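Local structure of regulatory protein (Pseudomonas aeruginosa, 5J2Y) at residues 18-23 and 28-33; 32-37 and 59-64; 42-45 and 49-52. The protein represses transcription in quorum sensing and virulence control, binding promoter DNA through a helix-turn-helix fold. All coordinates share one frame; numbering follows the deposited sequence. Where two conformers were deposited one is given.

Contact 1: residues 18-23 and 28-33; sequences ATRTAR and ETFWSR. With nucleotides of chain C.
Between segments 18-23 and 28-33 the backbones come nearest at Arg20 and Phe30, whose CA atoms are 6.5 Å apart. Arg20 CB sits over one face of the Phe30 ring, a CH-pi contact of 3.9 Å to the ring centroid, and Arg20 CD lies 3.6 Å from Phe30 CB. Arg20 CG is anti to the backbone N (chi1 163°) and the chain bends at chi3, which carries the guanidinium past the ring to the DNA. Arg20 NH1 donates to OP1 of DT7 of chain C, 3.0 Å away, at a bent N-H...O angle of 140°, with the oxygen near the guanidinium plane; NH1 is also bonded to Glu25 O. Arg20 NE is held by a salt bridge to Glu45, which also accepts from Trp31 NE1. At the other end of the contact, in the conformer described, Arg23 NH2 and Arg33 NH1 come within 3.6 Å. Glu25 makes salt bridges to both arginines, Asp68 forms another with Arg23, and Tyr61 OH is bonded to Arg23 NH2, so the like charges are probably compensated. The long, flexible Arg20 thus suits its place: its methylenes pack the helices, while its charged end, steadied by a buried carboxylate, binds the DNA backbone at a phosphate.

Contact 2: residues 32-37 and 59-64; sequences SRFGIS and HFYIEG. With nucleotides of chain F.
Aromatic packing carries this contact: Phe34 and Tyr61 form a T-shaped (edge-to-face) pair. Phe34 directs the CZ end of its ring at one face of Tyr61, where CZ comes 3.7 Å from Tyr61 CG, off-centre toward the rim. The centroids are 5.2 Å apart and the planes stand at 86°, so C-H groups of one ring meet the pi cloud of the other. Tyr61 has CG anti to its own N (chi1 -177°), which swings its ring off helix 52-62 to meet the phenylalanine. Two large rings suit this place because they bridge backbones whose nearest CA atoms, those of Phe34 and Tyr61, are 9.9 Å apart.

Among the polar groups, Arg33 NH1 lies 3.5 Å from Tyr61 OH. Glu25 forms a salt bridge with Arg33, and Tyr61 OH is hydrogen-bonded to both Asp68 and Arg23.

Backbone turns shape both segments. Gly35 and Gly64 each end a helix in a Schellman motif with positive phi, a conformation that favours glycine. After Gly35 and Ile36, Ser37 takes the N-cap position of helix 38-45, its OG weakly capping Cys40 N and donating to OP2 of DT17 of chain F at 2.8 Å. The small hydroxyl can approach the phosphate closely, and the backbone N of Ser37 adds a weak bond to the same oxygen.

Leu71 of helix 68-75 touches Arg33, Phe34 and Tyr61, while Phe30 of helix 27-32 packs on Tyr61; the aromatic pair therefore lies where helices 27-32, 52-62 and 68-75 converge.

Contact 3: residues 42-45 and 49-52; sequences SRFE and NLPF. With nucleotides of chain C.
Phe44 offers one face of its ring to Leu50, whose CD1 methyl stands 3.7 Å from the ring centroid and 17° off the normal, a CH-pi contact. With Phe44 CG anti to the carbonyl carbon (chi1 -66°), the ring reaches from helix 38-45 to the segment 49-52. Pro51 meets its far end, CD lying 3.6 Å from Phe44 CZ. A flat ring gives the Leu50 methyl a broad face to rest on, and the branched leucine also touches Met12, Tyr55 and Leu58. Pro51 is at the N-cap position, its ring restricting phi just where helix 52-62 begins.

Helix 38-45 faces the DNA. Ser42 OG donates to OP2 of DA8 of chain C at 2.7 Å. Arg43 grips DG10 of chain C with two bonds: NH1 to O6 at 2.8 Å and NH2 to N7 at 3.0 Å, the latter nearly straight at 172°. Its guanidinium meets the guanine edge-on near its own plane, with the DT9 base of chain C over one face. O6 and N7 lie on the major-groove edge of guanine, and this bidentate pairing is the classic arginine-guanine contact. Helix 38-45 thus behaves as the recognition helix of a helix-turn-helix domain, while Phe44 packs it against Leu50, Pro51 and Ala13 and also touches a DNA phosphate.

From the N terminus, helix 9-22 runs into contact 1, which closes the short loop to helix 27-32. Contact 2 opens at the end of that helix, sharing Ser32 and Arg33 with contact 1, and closes only at the end of helix 52-62. Contact 3 is nested within this long loop, joining helix 38-45 to the segment that leads into helix 52-62. Contacts 1 and 2 also meet through Arg23 and Tyr61, and contacts 1 and 3 through the Glu45 carboxylate and the Trp31-Phe44 packing, whereas Ile36 and Phe44 give contacts 2 and 3 a lighter touch. Together they tie the helix-turn-helix, 27-32 and 38-45, to its flanking helices.

Contact 1: residues 18-23 and 28-33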
loop_
_atom_site.group_PDB
_atom_site.type_symbol
_atom_site.label_atom_id
_atom_site.label_comp_id
_atom_site.label_asym_id
_atom_site.label_seq_id
_atom_site.Cartn_x
_atom_site.Cartn_y
_atom_site.Cartn_z
ATOM N N ALA A 18 7.180 1.060 5.826
ATOM C CA ALA A 18 8.632 1.214 5.672
ATOM C C ALA A 18 9.049 1.599 4.252
ATOM O O ALA A 18 9.974 2.368 4.061
ATOM C CB ALA A 18 9.323 -0.072 6.079
ATOM N N THR A 19 8.390 1.029 3.247
ATOM C CA THR A 19 8.677 1.373 1.847
ATOM C C THR A 19 8.393 2.851 1.636
ATOM O O THR A 19 9.249 3.614 1.203
ATOM C CB THR A 19 7.783 0.564 0.885
ATOM O OG1 THR A 19 7.972 -0.833 1.113
ATOM C CG2 THR A 19 8.099 0.881 -0.573
ATOM N N ARG A 20 7.168 3.220 1.977
ATOM C CA ARG A 20 6.619 4.582 1.812
ATOM C C ARG A 20 7.494 5.613 2.489
ATOM O O ARG A 20 7.813 6.630 1.904
ATOM C CB ARG A 20 5.186 4.625 2.412
ATOM C CG ARG A 20 4.615 6.002 2.692
ATOM C CD ARG A 20 3.198 5.946 3.253
ATOM N NE ARG A 20 3.082 5.828 4.711
ATOM C CZ ARG A 20 3.430 6.782 5.606
ATOM N NH1 ARG A 20 4.028 7.902 5.227
ATOM N NH2 ARG A 20 3.195 6.608 6.909
ATOM N N THR A 21 7.805 5.360 3.758
ATOM C CA THR A 21 8.748 6.164 4.561
ATOM C C THR A 21 10.094 6.330 3.839
ATOM O O THR A 21 10.595 7.444 3.659
ATOM C CB THR A 21 8.905 5.488 5.938
ATOM O OG1 THR A 21 7.682 5.628 6.667
ATOM C CG2 THR A 21 10.050 6.062 6.775
ATOM N N ALA A 22 10.646 5.214 3.380
ATOM C CA ALA A 22 11.926 5.236 2.676
ATOM C C ALA A 22 11.879 6.020 1.397
ATOM O O ALA A 22 12.906 6.513 0.961
ATOM C CB ALA A 22 12.423 3.816 2.398
ATOM N N ARG A 23 10.701 6.135 0.782
ATOM C CA ARG A 23 10.548 6.926 -0.450
ATOM C C ARG A 23 10.097 8.350 -0.156
ATOM O O ARG A 23 9.867 9.155 -1.082
ATOM C CB ARG A 23 9.569 6.245 -1.388
ATOM C CG ARG A 23 10.059 4.892 -1.844
ATOM C CD ARG A 23 8.917 4.144 -2.471
ATOM N NE ARG A 23 8.505 4.852 -3.675
ATOM C CZ ARG A 23 7.395 4.599 -4.329
ATOM N NH1 ARG A 23 7.113 5.291 -5.421
ATOM N NH2 ARG A 23 6.575 3.673 -3.858
ATOM N N GLU A 28 -1.235 9.821 1.806
ATOM C CA GLU A 28 -2.141 10.164 0.704
ATOM C C GLU A 28 -1.535 9.720 -0.603
ATOM O O GLU A 28 -2.219 9.106 -1.430
ATOM C CB GLU A 28 -2.388 11.679 0.667
ATOM C CG GLU A 28 -3.235 12.245 -0.496
ATOM C CD GLU A 28 -4.598 11.577 -0.698
ATOM O OE1 GLU A 28 -5.224 11.155 0.301
ATOM O OE2 GLU A 28 -5.051 11.493 -1.874
ATOM N N THR A 29 -0.248 10.046 -0.782
ATOM C CA THR A 29 0.437 9.813 -2.049
ATOM C C THR A 29 0.519 8.298 -2.265
ATOM O O THR A 29 0.134 7.782 -3.278
ATOM C CB THR A 29 1.857 10.454 -2.051
ATOM O OG1 THR A 29 1.765 11.893 -2.027
ATOM C CG2 THR A 29 2.618 10.078 -3.276
ATOM N N PHE A 30 0.964 7.593 -1.246
ATOM C CA PHE A 30 1.220 6.171 -1.350
ATOM C C PHE A 30 -0.070 5.349 -1.483
ATOM O O PHE A 30 -0.242 4.544 -2.429
ATOM C CB PHE A 30 1.999 5.739 -0.128
ATOM C CG PHE A 30 2.339 4.274 -0.120
ATOM C CD1 PHE A 30 3.462 3.793 -0.790
ATOM C CD2 PHE A 30 1.569 3.407 0.570
ATOM C CE1 PHE A 30 3.785 2.467 -0.755
ATOM C CE2 PHE A 30 1.872 2.084 0.602
ATOM C CZ PHE A 30 2.969 1.595 -0.072
ATOM N N TRP A 31 -1.021 5.592 -0.593
ATOM C CA TRP A 31 -2.212 4.753 -0.585
ATOM C C TRP A 31 -3.194 5.014 -1.728
ATOM O O TRP A 31 -3.912 4.104 -2.153
ATOM C CB TRP A 31 -2.892 4.856 0.736
ATOM C CG TRP A 31 -2.134 4.200 1.735
ATOM C CD1 TRP A 31 -1.298 4.781 2.654
ATOM C CD2 TRP A 31 -2.081 2.792 1.969
ATOM N NE1 TRP A 31 -0.723 3.813 3.453
ATOM C CE2 TRP A 31 -1.203 2.586 3.062
ATOM C CE3 TRP A 31 -2.693 1.682 1.361
ATOM C CZ2 TRP A 31 -0.942 1.341 3.572
ATOM C CZ3 TRP A 31 -2.422 0.444 1.840
ATOM C CH2 TRP A 31 -1.539 0.271 2.955
ATOM N N SER A 32 -3.156 6.223 -2.273
ATOM C CA SER A 32 -4.094 6.572 -3.321
ATOM C C SER A 32 -3.764 5.928 -4.652
ATOM O O SER A 32 -4.644 5.828 -5.489
ATOM C CB SER A 32 -4.263 8.105 -3.449
ATOM O OG SER A 32 -3.033 8.719 -3.762
ATOM N N ARG A 33 -2.526 5.455 -4.854
ATOM C CA ARG A 33 -2.201 4.666 -6.078
ATOM C C ARG A 33 -3.060 3.439 -6.195
ATOM O O ARG A 33 -3.204 2.915 -7.293
ATOM C CB ARG A 33 -0.758 4.161 -6.094
ATOM C CG ARG A 33 0.273 5.248 -5.994
ATOM C CD ARG A 33 1.618 4.782 -6.505
ATOM N NE ARG A 33 2.503 5.951 -6.571
ATOM C CZ ARG A 33 3.373 6.296 -5.615
ATOM N NH1 ARG A 33 3.551 5.532 -4.548
ATOM N NH2 ARG A 33 4.104 7.394 -5.746
ATOM P P DT C 7 2.251 11.160 6.764
ATOM O OP1 DT C 7 3.436 10.284 6.945
ATOM O OP2 DT C 7 1.411 11.018 5.536
ATOM O "O5'" DT C 7 1.329 11.039 8.043
ATOM C "C5'" DT C 7 1.886 11.108 9.354
ATOM C "C4'" DT C 7 0.798 10.954 10.391
ATOM O "O4'" DT C 7 -0.159 12.031 10.282
ATOM C "C3'" DT C 7 -0.018 9.661 10.331
ATOM O "O3'" DT C 7 0.003 9.168 11.666
ATOM C "C2'" DT C 7 -1.410 10.118 9.923
ATOM C "C1'" DT C 7 -1.460 11.509 10.502
ATOM N N1 DT C 7 -2.418 12.434 9.876
ATOM C C2 DT C 7 -3.290 13.096 10.701
ATOM O O2 DT C 7 -3.356 12.888 11.900
ATOM N N3 DT C 7 -4.104 13.999 10.066
ATOM C C4 DT C 7 -4.126 14.297 8.717
ATOM O O4 DT C 7 -4.915 15.132 8.286
ATOM C C5 DT C 7 -3.172 13.576 7.912
ATOM C C7 DT C 7 -3.131 13.826 6.439
ATOM C C6 DT C 7 -2.362 12.706 8.526
#

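Contact 2: residues 32-37 and 59-64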
loop_
_atom_site.group_PDB
_atom_site.type_symbol
_atom_site.label_atom_id
_atom_site.label_comp_id
_atom_site.label_asym_id
_atom_site.label_seq_id
_atom_site.Cartn_x
_atom_site.Cartn_y
_atom_site.Cartn_z
ATOM N N SER A 32 -3.156 6.223 -2.273
ATOM C CA SER A 32 -4.094 6.572 -3.321
ATOM C C SER A 32 -3.764 5.928 -4.652
ATOM O O SER A 32 -4.644 5.828 -5.489
ATOM C CB SER A 32 -4.263 8.105 -3.449
ATOM O OG SER A 32 -3.033 8.719 -3.762
ATOM N N ARG A 33 -2.526 5.455 -4.854
ATOM C CA ARG A 33 -2.201 4.666 -6.078
ATOM C C ARG A 33 -3.060 3.439 -6.195
ATOM O O ARG A 33 -3.204 2.915 -7.293
ATOM C CB ARG A 33 -0.758 4.161 -6.094
ATOM C CG ARG A 33 0.273 5.248 -5.994
ATOM C CD ARG A 33 1.618 4.782 -6.505
ATOM N NE ARG A 33 2.503 5.951 -6.571
ATOM C CZ ARG A 33 3.373 6.296 -5.615
ATOM N NH1 ARG A 33 3.551 5.532 -4.548
ATOM N NH2 ARG A 33 4.104 7.394 -5.746
ATOM N N PHE A 34 -3.549 2.950 -5.042
ATOM C CA PHE A 34 -4.409 1.768 -4.949
ATOM C C PHE A 34 -5.899 2.129 -4.799
ATOM O O PHE A 34 -6.733 1.256 -4.675
ATOM C CB PHE A 34 -3.978 0.880 -3.749
ATOM C CG PHE A 34 -2.505 0.550 -3.733
ATOM C CD1 PHE A 34 -1.985 -0.402 -4.592
ATOM C CD2 PHE A 34 -1.649 1.165 -2.837
ATOM C CE1 PHE A 34 -0.646 -0.706 -4.583
ATOM C CE2 PHE A 34 -0.298 0.887 -2.841
ATOM C CZ PHE A 34 0.198 -0.067 -3.713
ATOM N N GLY A 35 -6.222 3.423 -4.775
ATOM C CA GLY A 35 -7.589 3.855 -4.524
ATOM C C GLY A 35 -7.991 3.718 -3.068
ATOM O O GLY A 35 -9.162 3.548 -2.744
ATOM N N ILE A 36 -7.005 3.794 -2.191
ATOM C CA ILE A 36 -7.217 3.665 -0.773
ATOM C C ILE A 36 -7.008 5.048 -0.148
ATOM O O ILE A 36 -6.015 5.716 -0.395
ATOM C CB ILE A 36 -6.243 2.629 -0.195
ATOM C CG1 ILE A 36 -6.616 1.245 -0.701
ATOM C CG2 ILE A 36 -6.284 2.583 1.331
ATOM C CD1 ILE A 36 -5.520 0.200 -0.490
ATOM N N SER A 37 -7.937 5.455 0.691
ATOM C CA SER A 37 -7.886 6.752 1.303
ATOM C C SER A 37 -6.778 6.836 2.379
ATOM O O SER A 37 -6.324 5.824 2.944
ATOM C CB SER A 37 -9.215 7.026 1.953
ATOM O OG SER A 37 -9.415 6.115 3.057
ATOM N N HIS A 59 1.488 -6.894 -1.777
ATOM C CA HIS A 59 2.476 -7.943 -2.082
ATOM C C HIS A 59 3.113 -7.783 -3.471
ATOM O O HIS A 59 4.326 -7.655 -3.617
ATOM C CB HIS A 59 1.862 -9.321 -1.978
ATOM C CG HIS A 59 2.803 -10.394 -2.385
ATOM N ND1 HIS A 59 3.911 -10.744 -1.644
ATOM C CD2 HIS A 59 2.840 -11.157 -3.498
ATOM C CE1 HIS A 59 4.562 -11.710 -2.262
ATOM N NE2 HIS A 59 3.937 -11.971 -3.395
ATOM N N PHE A 60 2.276 -7.721 -4.481
ATOM C CA PHE A 60 2.783 -7.626 -5.845
ATOM C C PHE A 60 3.502 -6.316 -6.119
ATOM O O PHE A 60 4.426 -6.259 -6.939
ATOM C CB PHE A 60 1.638 -7.832 -6.842
ATOM C CG PHE A 60 1.101 -9.230 -6.832
ATOM C CD1 PHE A 60 1.947 -10.321 -7.123
ATOM C CD2 PHE A 60 -0.243 -9.485 -6.556
ATOM C CE1 PHE A 60 1.453 -11.617 -7.116
ATOM C CE2 PHE A 60 -0.737 -10.787 -6.568
ATOM C CZ PHE A 60 0.101 -11.845 -6.838
ATOM N N TYR A 61 3.049 -5.262 -5.455
ATOM C CA TYR A 61 3.687 -3.961 -5.580
ATOM C C TYR A 61 5.090 -3.906 -4.973
ATOM O O TYR A 61 6.032 -3.437 -5.590
ATOM C CB TYR A 61 2.827 -2.900 -4.893
ATOM C CG TYR A 61 3.370 -1.499 -5.021
ATOM C CD1 TYR A 61 3.327 -0.812 -6.213
ATOM C CD2 TYR A 61 3.932 -0.852 -3.916
ATOM C CE1 TYR A 61 3.803 0.504 -6.317
ATOM C CE2 TYR A 61 4.418 0.436 -4.012
ATOM C CZ TYR A 61 4.342 1.118 -5.207
ATOM O OH TYR A 61 4.865 2.402 -5.270
ATOM N N ILE A 62 5.190 -4.350 -3.742
ATOM C CA ILE A 62 6.443 -4.323 -2.995
ATOM C C ILE A 62 7.537 -5.193 -3.658
ATOM O O ILE A 62 8.680 -4.756 -3.812
ATOM C CB ILE A 62 6.167 -4.733 -1.537
ATOM C CG1 ILE A 62 5.563 -3.549 -0.807
ATOM C CG2 ILE A 62 7.434 -5.142 -0.814
ATOM C CD1 ILE A 62 4.739 -3.948 0.385
ATOM N N GLU A 63 7.167 -6.369 -4.147
ATOM C CA GLU A 63 8.117 -7.215 -4.883
ATOM C C GLU A 63 8.462 -6.673 -6.309
ATOM O O GLU A 63 9.317 -7.203 -7.009
ATOM C CB GLU A 63 7.650 -8.670 -4.839
ATOM C CG GLU A 63 6.625 -9.022 -5.892
ATOM C CD GLU A 63 6.285 -10.534 -5.956
ATOM O OE1 GLU A 63 5.591 -10.990 -6.932
ATOM O OE2 GLU A 63 6.729 -11.273 -5.038
ATOM N N GLY A 64 7.863 -5.559 -6.709
ATOM C CA GLY A 64 8.210 -4.898 -7.976
ATOM C C GLY A 64 7.420 -5.385 -9.169
ATOM O O GLY A 64 7.694 -5.003 -10.283
ATOM P P DT F 17 -12.057 4.124 1.156
ATOM O OP1 DT F 17 -12.029 4.073 -0.323
ATOM O OP2 DT F 17 -10.792 3.907 1.918
ATOM O "O5'" DT F 17 -12.756 5.499 1.553
ATOM C "C5'" DT F 17 -14.183 5.645 1.334
ATOM C "C4'" DT F 17 -14.743 6.813 2.116
ATOM O "O4'" DT F 17 -14.927 6.444 3.504
ATOM C "C3'" DT F 17 -13.876 8.081 2.123
ATOM O "O3'" DT F 17 -14.729 9.185 1.802
ATOM C "C2'" DT F 17 -13.366 8.162 3.552
ATOM C "C1'" DT F 17 -14.508 7.522 4.320
ATOM N N1 DT F 17 -14.174 6.979 5.650
ATOM C C2 DT F 17 -15.030 7.245 6.695
ATOM O O2 DT F 17 -16.041 7.920 6.576
ATOM N N3 DT F 17 -14.661 6.683 7.891
ATOM C C4 DT F 17 -13.543 5.907 8.140
ATOM O O4 DT F 17 -13.333 5.480 9.273
ATOM C C5 DT F 17 -12.696 5.664 6.998
ATOM C C7 DT F 17 -11.468 4.827 7.172
ATOM C C6 DT F 17 -13.046 6.209 5.826
#

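Contact 3: residues 42-45 and 49-52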
loop_
_atom_site.group_PDB
_atom_site.type_symbol
_atom_site.label_atom_id
_atom_site.label_comp_id
_atom_site.label_asym_id
_atom_site.label_seq_id
_atom_site.Cartn_x
_atom_site.Cartn_y
_atom_site.Cartn_z
ATOM N N SER A 42 -3.913 4.962 7.197
ATOM C CA SER A 42 -3.443 5.165 8.584
ATOM C C SER A 42 -3.857 4.014 9.461
ATOM O O SER A 42 -3.073 3.508 10.271
ATOM C CB SER A 42 -4.025 6.438 9.201
ATOM O OG SER A 42 -3.761 6.498 10.618
ATOM N N ARG A 43 -5.103 3.603 9.330
ATOM C CA ARG A 43 -5.578 2.490 10.165
ATOM C C ARG A 43 -4.856 1.186 9.819
ATOM O O ARG A 43 -4.507 0.429 10.719
ATOM C CB ARG A 43 -7.068 2.351 10.066
ATOM C CG ARG A 43 -7.797 3.584 10.589
ATOM C CD ARG A 43 -9.324 3.429 10.643
ATOM N NE ARG A 43 -9.896 3.926 11.917
ATOM C CZ ARG A 43 -10.713 4.971 12.056
ATOM N NH1 ARG A 43 -11.105 5.683 11.010
ATOM N NH2 ARG A 43 -11.166 5.302 13.262
ATOM N N PHE A 44 -4.553 0.946 8.538
ATOM C CA PHE A 44 -3.787 -0.286 8.163
ATOM C C PHE A 44 -2.358 -0.298 8.744
ATOM O O PHE A 44 -1.903 -1.278 9.268
ATOM C CB PHE A 44 -3.689 -0.437 6.632
ATOM C CG PHE A 44 -5.007 -0.699 5.944
ATOM C CD1 PHE A 44 -6.034 -1.378 6.577
ATOM C CD2 PHE A 44 -5.171 -0.355 4.629
ATOM C CE1 PHE A 44 -7.217 -1.656 5.915
ATOM C CE2 PHE A 44 -6.330 -0.668 3.936
ATOM C CZ PHE A 44 -7.369 -1.305 4.581
ATOM N N GLU A 45 -1.661 0.814 8.601
ATOM C CA GLU A 45 -0.290 0.974 9.099
ATOM C C GLU A 45 -0.160 0.848 10.629
ATOM O O GLU A 45 0.948 0.735 11.142
ATOM C CB GLU A 45 0.279 2.318 8.670
ATOM C CG GLU A 45 0.605 2.410 7.216
ATOM C CD GLU A 45 1.183 3.743 6.795
ATOM O OE1 GLU A 45 1.518 4.558 7.691
ATOM O OE2 GLU A 45 1.309 3.971 5.561
ATOM N N ASN A 49 -7.098 -4.823 10.615
ATOM C CA ASN A 49 -7.113 -5.954 9.705
ATOM C C ASN A 49 -7.016 -5.534 8.228
ATOM O O ASN A 49 -7.856 -4.806 7.715
ATOM C CB ASN A 49 -8.372 -6.800 9.885
ATOM C CG ASN A 49 -8.273 -8.116 9.120
ATOM O OD1 ASN A 49 -8.989 -8.348 8.124
ATOM N ND2 ASN A 49 -7.358 -8.979 9.563
ATOM N N LEU A 50 -5.991 -6.036 7.566
ATOM C CA LEU A 50 -5.762 -5.777 6.177
ATOM C C LEU A 50 -6.623 -6.762 5.386
ATOM O O LEU A 50 -6.407 -7.944 5.462
ATOM C CB LEU A 50 -4.296 -6.001 5.885
ATOM C CG LEU A 50 -3.722 -5.396 4.619
ATOM C CD1 LEU A 50 -3.858 -3.864 4.633
ATOM C CD2 LEU A 50 -2.272 -5.799 4.406
ATOM N N PRO A 51 -7.634 -6.287 4.664
ATOM C CA PRO A 51 -8.402 -7.209 3.847
ATOM C C PRO A 51 -7.529 -7.929 2.787
ATOM O O PRO A 51 -6.540 -7.386 2.304
ATOM C CB PRO A 51 -9.419 -6.309 3.155
ATOM C CG PRO A 51 -9.292 -4.967 3.765
ATOM C CD PRO A 51 -7.961 -4.882 4.394
ATOM N N PHE A 52 -7.892 -9.153 2.437
ATOM C CA PHE A 52 -7.008 -9.975 1.627
ATOM C C PHE A 52 -6.692 -9.351 0.256
ATOM O O PHE A 52 -5.539 -9.267 -0.143
ATOM C CB PHE A 52 -7.547 -11.391 1.542
ATOM C CG PHE A 52 -6.577 -12.375 0.956
ATOM C CD1 PHE A 52 -5.436 -12.753 1.648
ATOM C CD2 PHE A 52 -6.796 -12.917 -0.323
ATOM C CE1 PHE A 52 -4.532 -13.659 1.093
ATOM C CE2 PHE A 52 -5.910 -13.822 -0.867
ATOM C CZ PHE A 52 -4.783 -14.200 -0.154
ATOM P P DA C 8 -0.660 7.778 12.031
ATOM O OP1 DA C 8 0.297 7.046 12.873
ATOM O OP2 DA C 8 -1.181 7.162 10.790
ATOM O "O5'" DA C 8 -1.920 8.197 12.915
ATOM C "C5'" DA C 8 -1.839 9.331 13.778
ATOM C "C4'" DA C 8 -3.086 9.500 14.616
ATOM O "O4'" DA C 8 -3.989 10.410 13.959
ATOM C "C3'" DA C 8 -3.914 8.259 14.916
ATOM O "O3'" DA C 8 -4.448 8.526 16.218
ATOM C "C2'" DA C 8 -4.963 8.268 13.812
ATOM C "C1'" DA C 8 -5.200 9.758 13.597
ATOM N N9 DA C 8 -5.496 10.163 12.233
ATOM C C8 DA C 8 -4.871 9.765 11.078
ATOM N N7 DA C 8 -5.308 10.377 10.004
ATOM C C5 DA C 8 -6.265 11.257 10.490
ATOM C C6 DA C 8 -7.093 12.194 9.857
ATOM N N6 DA C 8 -7.091 12.416 8.540
ATOM N N1 DA C 8 -7.942 12.903 10.629
ATOM C C2 DA C 8 -7.946 12.683 11.946
ATOM N N3 DA C 8 -7.212 11.835 12.659
ATOM C C4 DA C 8 -6.379 11.147 11.863
ATOM P P DG C 10 -11.645 7.564 18.610
ATOM O OP1 DG C 10 -11.139 7.467 19.982
ATOM O OP2 DG C 10 -11.760 6.319 17.807
ATOM O "O5'" DG C 10 -13.072 8.266 18.588
ATOM C "C5'" DG C 10 -13.191 9.692 18.699
ATOM C "C4'" DG C 10 -14.481 10.180 18.079
ATOM O "O4'" DG C 10 -14.294 10.412 16.663
ATOM C "C3'" DG C 10 -15.697 9.260 18.196
ATOM O "O3'" DG C 10 -16.825 10.130 18.334
ATOM C "C2'" DG C 10 -15.712 8.534 16.864
ATOM C "C1'" DG C 10 -15.152 9.576 15.900
ATOM N N9 DG C 10 -14.358 9.019 14.813
ATOM C C8 DG C 10 -13.389 8.051 14.916
ATOM N N7 DG C 10 -12.830 7.766 13.773
ATOM C C5 DG C 10 -13.462 8.598 12.862
ATOM C C6 DG C 10 -13.276 8.741 11.462
ATOM O O6 DG C 10 -12.489 8.138 10.721
ATOM N N1 DG C 10 -14.119 9.710 10.930
ATOM C C2 DG C 10 -15.041 10.433 11.649
ATOM N N2 DG C 10 -15.769 11.316 10.958
ATOM N N3 DG C 10 -15.224 10.308 12.951
ATOM C C4 DG C 10 -14.403 9.385 13.491
ATOM P P DT C 9 -5.299 7.417 17.011
ATOM O OP1 DT C 9 -5.001 7.553 18.458
ATOM O OP2 DT C 9 -5.089 6.111 16.347
ATOM O "O5'" DT C 9 -6.801 7.893 16.792
ATOM C "C5'" DT C 9 -7.214 9.184 17.264
ATOM C "C4'" DT C 9 -8.674 9.424 16.955
ATOM O "O4'" DT C 9 -8.816 9.919 15.604
ATOM C "C3'" DT C 9 -9.593 8.204 17.068
ATOM O "O3'" DT C 9 -10.737 8.620 17.821
ATOM C "C2'" DT C 9 -9.961 7.889 15.625
ATOM C "C1'" DT C 9 -9.918 9.268 14.994
ATOM N N1 DT C 9 -9.714 9.310 13.541
ATOM C C2 DT C 9 -10.408 10.264 12.837
ATOM O O2 DT C 9 -11.183 11.041 13.363
ATOM N N3 DT C 9 -10.168 10.268 11.486
ATOM C C4 DT C 9 -9.302 9.449 10.793
ATOM O O4 DT C 9 -9.174 9.586 9.581
ATOM C C5 DT C 9 -8.598 8.476 11.595
ATOM C C7 DT C 9 -7.651 7.533 10.925
ATOM C C6 DT C 9 -8.842 8.450 12.912
#